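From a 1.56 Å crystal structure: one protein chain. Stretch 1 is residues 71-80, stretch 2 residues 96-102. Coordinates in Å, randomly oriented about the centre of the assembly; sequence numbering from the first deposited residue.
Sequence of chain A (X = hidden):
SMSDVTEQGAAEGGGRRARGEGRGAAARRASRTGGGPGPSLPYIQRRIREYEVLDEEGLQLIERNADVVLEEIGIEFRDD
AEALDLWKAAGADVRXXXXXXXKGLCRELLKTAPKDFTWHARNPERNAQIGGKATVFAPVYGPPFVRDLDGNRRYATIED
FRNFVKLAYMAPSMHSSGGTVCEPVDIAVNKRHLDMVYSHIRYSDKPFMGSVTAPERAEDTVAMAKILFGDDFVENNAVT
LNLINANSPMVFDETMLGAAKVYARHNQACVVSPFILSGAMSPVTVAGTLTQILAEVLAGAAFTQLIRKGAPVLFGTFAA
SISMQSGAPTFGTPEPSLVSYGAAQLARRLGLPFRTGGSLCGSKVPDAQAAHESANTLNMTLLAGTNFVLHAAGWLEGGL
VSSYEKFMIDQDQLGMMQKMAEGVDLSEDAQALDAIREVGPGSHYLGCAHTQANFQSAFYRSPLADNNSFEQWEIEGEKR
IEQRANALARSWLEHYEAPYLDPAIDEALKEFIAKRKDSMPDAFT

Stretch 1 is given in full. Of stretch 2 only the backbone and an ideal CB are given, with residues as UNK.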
# COMPACT_ATOMS: atom_id res chain seq x y z
N GLU A 71 14.71 25.00 -22.19
CA GLU A 71 15.31 26.10 -22.93
C GLU A 71 16.84 26.13 -22.79
O GLU A 71 17.54 26.21 -23.79
CB GLU A 71 14.70 27.43 -22.52
CG GLU A 71 15.28 28.56 -23.36
CD GLU A 71 14.71 29.92 -23.09
OE1 GLU A 71 13.91 30.12 -22.14
OE2 GLU A 71 15.09 30.82 -23.87
N GLU A 72 17.35 26.10 -21.58
CA GLU A 72 18.79 26.26 -21.32
C GLU A 72 19.63 25.05 -21.63
O GLU A 72 20.73 25.18 -22.13
CB GLU A 72 19.04 26.65 -19.87
CG GLU A 72 18.47 27.99 -19.50
CD GLU A 72 18.77 28.38 -18.05
OE1 GLU A 72 19.53 27.61 -17.34
OE2 GLU A 72 18.22 29.43 -17.66
N ILE A 73 19.12 23.87 -21.32
CA ILE A 73 19.89 22.63 -21.44
C ILE A 73 19.48 21.89 -22.70
O ILE A 73 20.35 21.48 -23.47
CB ILE A 73 19.72 21.73 -20.20
CG1 ILE A 73 20.22 22.49 -18.97
CG2 ILE A 73 20.48 20.42 -20.40
CD1 ILE A 73 19.93 21.80 -17.66
N GLY A 74 18.18 21.75 -22.92
CA GLY A 74 17.67 21.08 -24.10
C GLY A 74 17.63 19.57 -23.96
O GLY A 74 17.99 19.01 -22.93
N ILE A 75 17.13 18.94 -25.00
CA ILE A 75 16.99 17.49 -25.06
C ILE A 75 17.64 17.00 -26.34
O ILE A 75 17.43 17.58 -27.40
CB ILE A 75 15.51 17.10 -25.07
CG1 ILE A 75 14.76 17.68 -23.85
CG2 ILE A 75 15.34 15.60 -25.17
CD1 ILE A 75 15.11 17.09 -22.51
N GLU A 76 18.46 15.97 -26.25
CA GLU A 76 19.06 15.38 -27.46
C GLU A 76 18.06 14.54 -28.23
O GLU A 76 17.37 13.71 -27.65
CB GLU A 76 20.24 14.50 -27.07
CG GLU A 76 21.37 15.23 -26.36
CD GLU A 76 22.49 15.62 -27.30
OE1 GLU A 76 23.06 14.73 -27.95
OE2 GLU A 76 22.78 16.84 -27.42
N PHE A 77 18.00 14.73 -29.55
CA PHE A 77 17.27 13.87 -30.44
C PHE A 77 18.36 13.31 -31.32
O PHE A 77 18.84 13.99 -32.22
CB PHE A 77 16.19 14.64 -31.21
CG PHE A 77 14.94 14.88 -30.40
CD1 PHE A 77 14.93 15.76 -29.32
CD2 PHE A 77 13.78 14.16 -30.67
CE1 PHE A 77 13.79 15.90 -28.54
CE2 PHE A 77 12.64 14.30 -29.90
CZ PHE A 77 12.65 15.16 -28.83
N ARG A 78 18.79 12.08 -31.04
CA ARG A 78 20.02 11.56 -31.67
C ARG A 78 19.80 10.68 -32.88
O ARG A 78 18.88 9.90 -32.90
CB ARG A 78 20.84 10.80 -30.65
CG ARG A 78 21.32 11.71 -29.56
CD ARG A 78 22.22 10.99 -28.58
NE ARG A 78 22.85 11.93 -27.64
CZ ARG A 78 23.60 11.54 -26.60
NH1 ARG A 78 23.77 10.24 -26.35
NH2 ARG A 78 24.14 12.44 -25.79
N ASP A 79 20.67 10.84 -33.86
CA ASP A 79 20.74 10.00 -35.04
C ASP A 79 19.42 9.99 -35.81
O ASP A 79 19.08 8.97 -36.40
CB ASP A 79 21.21 8.57 -34.64
CG ASP A 79 22.54 8.59 -33.91
OD1 ASP A 79 23.49 9.09 -34.48
OD2 ASP A 79 22.62 8.17 -32.73
N ASP A 80 18.73 11.15 -35.85
CA ASP A 80 17.43 11.31 -36.52
C ASP A 80 17.30 12.71 -37.10
O ASP A 80 16.79 13.65 -36.49
CB ASP A 80 16.24 11.00 -35.59
CG ASP A 80 14.94 10.82 -36.37
OD1 ASP A 80 14.77 11.42 -37.45
OD2 ASP A 80 14.10 10.03 -35.91
N UNK A 96 23.57 21.19 -33.07
CA UNK A 96 23.96 19.78 -33.26
C UNK A 96 22.74 18.88 -33.15
O UNK A 96 21.78 19.05 -33.90
CB UNK A 96 25.02 19.36 -32.24
N UNK A 97 22.77 17.96 -32.19
CA UNK A 97 21.64 17.08 -31.92
C UNK A 97 20.87 17.53 -30.71
O UNK A 97 19.94 16.82 -30.31
CB UNK A 97 22.11 15.64 -31.73
N UNK A 98 21.20 18.69 -30.14
CA UNK A 98 20.50 19.18 -28.94
C UNK A 98 19.39 20.14 -29.38
O UNK A 98 19.66 21.11 -30.08
CB UNK A 98 21.47 19.87 -27.98
N UNK A 99 18.17 19.86 -28.94
CA UNK A 99 17.05 20.74 -29.22
C UNK A 99 16.75 21.61 -28.00
O UNK A 99 16.47 21.08 -26.94
CB UNK A 99 15.82 19.93 -29.62
N UNK A 100 16.84 22.94 -28.18
CA UNK A 100 16.50 23.91 -27.14
C UNK A 100 15.11 24.48 -27.44
O UNK A 100 14.84 24.95 -28.55
CB UNK A 100 17.55 25.02 -27.06
N UNK A 101 14.24 24.49 -26.44
CA UNK A 101 12.83 24.78 -26.66
C UNK A 101 12.45 26.14 -26.06
O UNK A 101 12.63 26.36 -24.85
CB UNK A 101 11.96 23.67 -26.06
N UNK A 102 11.85 27.03 -26.86
CA UNK A 102 11.24 28.21 -26.29
C UNK A 102 10.22 27.85 -25.26
O UNK A 102 9.59 26.81 -25.35
CB UNK A 102 10.60 29.07 -27.38

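Position 96 has phi 63° and psi -120°. Positive phi by itself favours glycine. An ideal CB here would have nothing of stretch 1 within 5.5 Å, so the backbone is the guide. The residue is Gly96.

Position 97 points its CB toward stretch 1. The CB lies 3.7 Å from Phe77 O and 4.0 Å from Glu76 OE1. The backbone O of 97 already accepts a hydrogen bond from Phe77 N at 3.0 Å. Further along, the backbone N of Asp79 is a donor in need of an acceptor. A polar side chain of medium length would suit, such as Gln, Glu or Asn. The residue is Gln97. Its OE1 accepts a nearly straight hydrogen bond from Asp79 N at 2.8 Å. Its NE2 donates to two waters: water 1 at 3.2 Å, which in turn donates to Glu76 OE1 at 2.7 Å, and water 3 at 2.8 Å.

Position 98 pairs with Glu76 as an antiparallel, non-hydrogen-bonded pair, CA-CA 4.3 Å, with both side chains on the same face of the sheet. The ideal CB is 3.4 Å from Glu76 OE2, and Ile73 O lies 4.9 Å from that CB. A carboxylate and a carbonyl both ask for a donor, preferably a positive one. Lys or Arg would suit. The residue is Arg98. Its NE forms a salt bridge with Glu76 OE2 at 2.7 Å, and its NH1 donates to Ile73 O at 2.7 Å. Both acceptors lie at the guanidinium edge. Glu76 is shared: its OE1 also forms a salt bridge with Arg78 NE at 2.8 Å.

Position 99 pairs with Ile75 through two backbone hydrogen bonds, Ile75 N to the O of 99 at 3.0 Å and the N of 99 to Ile75 O at 2.8 Å. The CB shares a face with the Ile75 side chain and lies 4.3 Å from Phe77 CD1. An apolar, perhaps beta-branched residue would suit: Val, Ile or Leu. The residue is Val99, whose CG2 packs 3.7 Å from Phe77 CD1.

Position 100 points its CB sideways, 3.5 Å from Glu71 O. The carbonyls of Glu71, Glu72 and Ile73 gather where the helix gives way to Gly74. A side chain with a donor would suit, such as His, Asn or Gln. The residue is His100. Its ND1 donates to Glu71 O at 2.9 Å, and Gly74 CA sits over one ring face. An ideal CB on Gly74 would be only 3.3 Å from His100 ND1 and would clash with Val99 O at 2.6 Å.

Position 101 also points sideways, but Ile75 and Phe77 offer apolar surface within reach of a long side chain. Phe, Leu or Met would suit. The residue is Phe101. Its CE1 is 3.9 Å from Ile75 CG1, and its CZ is 4.1 Å from Phe77 CE1.

Position 102 points away, so stretch 1 sets little demand. Phi -57° allows proline, among many others. The residue is Pro102.

Stretch 2 (96-102) GQRVHFP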
# COMPACT_ATOMS: atom_id res chain seq x y z
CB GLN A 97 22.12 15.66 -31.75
CG GLN A 97 22.86 15.17 -32.97
CD GLN A 97 23.05 13.69 -32.96
OE1 GLN A 97 22.53 12.98 -33.81
NE2 GLN A 97 23.76 13.19 -31.95
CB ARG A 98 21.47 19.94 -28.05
CG ARG A 98 20.91 20.31 -26.68
CD ARG A 98 20.77 19.13 -25.76
NE ARG A 98 22.08 18.58 -25.43
CZ ARG A 98 22.94 19.07 -24.55
NH1 ARG A 98 22.66 20.17 -23.81
NH2 ARG A 98 24.12 18.45 -24.40
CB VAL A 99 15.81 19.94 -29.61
CG1 VAL A 99 14.70 20.89 -30.00
CG2 VAL A 99 16.13 18.99 -30.75
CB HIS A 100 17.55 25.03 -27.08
CG HIS A 100 18.91 24.54 -26.69
ND1 HIS A 100 19.39 24.64 -25.39
CD2 HIS A 100 19.89 23.92 -27.40
CE1 HIS A 100 20.60 24.12 -25.34
NE2 HIS A 100 20.93 23.69 -26.54
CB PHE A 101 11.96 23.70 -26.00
CG PHE A 101 12.22 22.30 -26.52
CD1 PHE A 101 13.25 21.54 -25.99
CD2 PHE A 101 11.42 21.74 -27.50
CE1 PHE A 101 13.49 20.25 -26.42
CE2 PHE A 101 11.67 20.45 -27.95
CZ PHE A 101 12.72 19.72 -27.43
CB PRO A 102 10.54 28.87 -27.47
CG PRO A 102 11.16 28.33 -28.67
CD PRO A 102 11.75 27.01 -28.33
O HOH W 1 25.18 14.72 -29.59
O HOH W 2 19.44 13.74 -34.73
O HOH W 3 24.55 10.54 -31.81
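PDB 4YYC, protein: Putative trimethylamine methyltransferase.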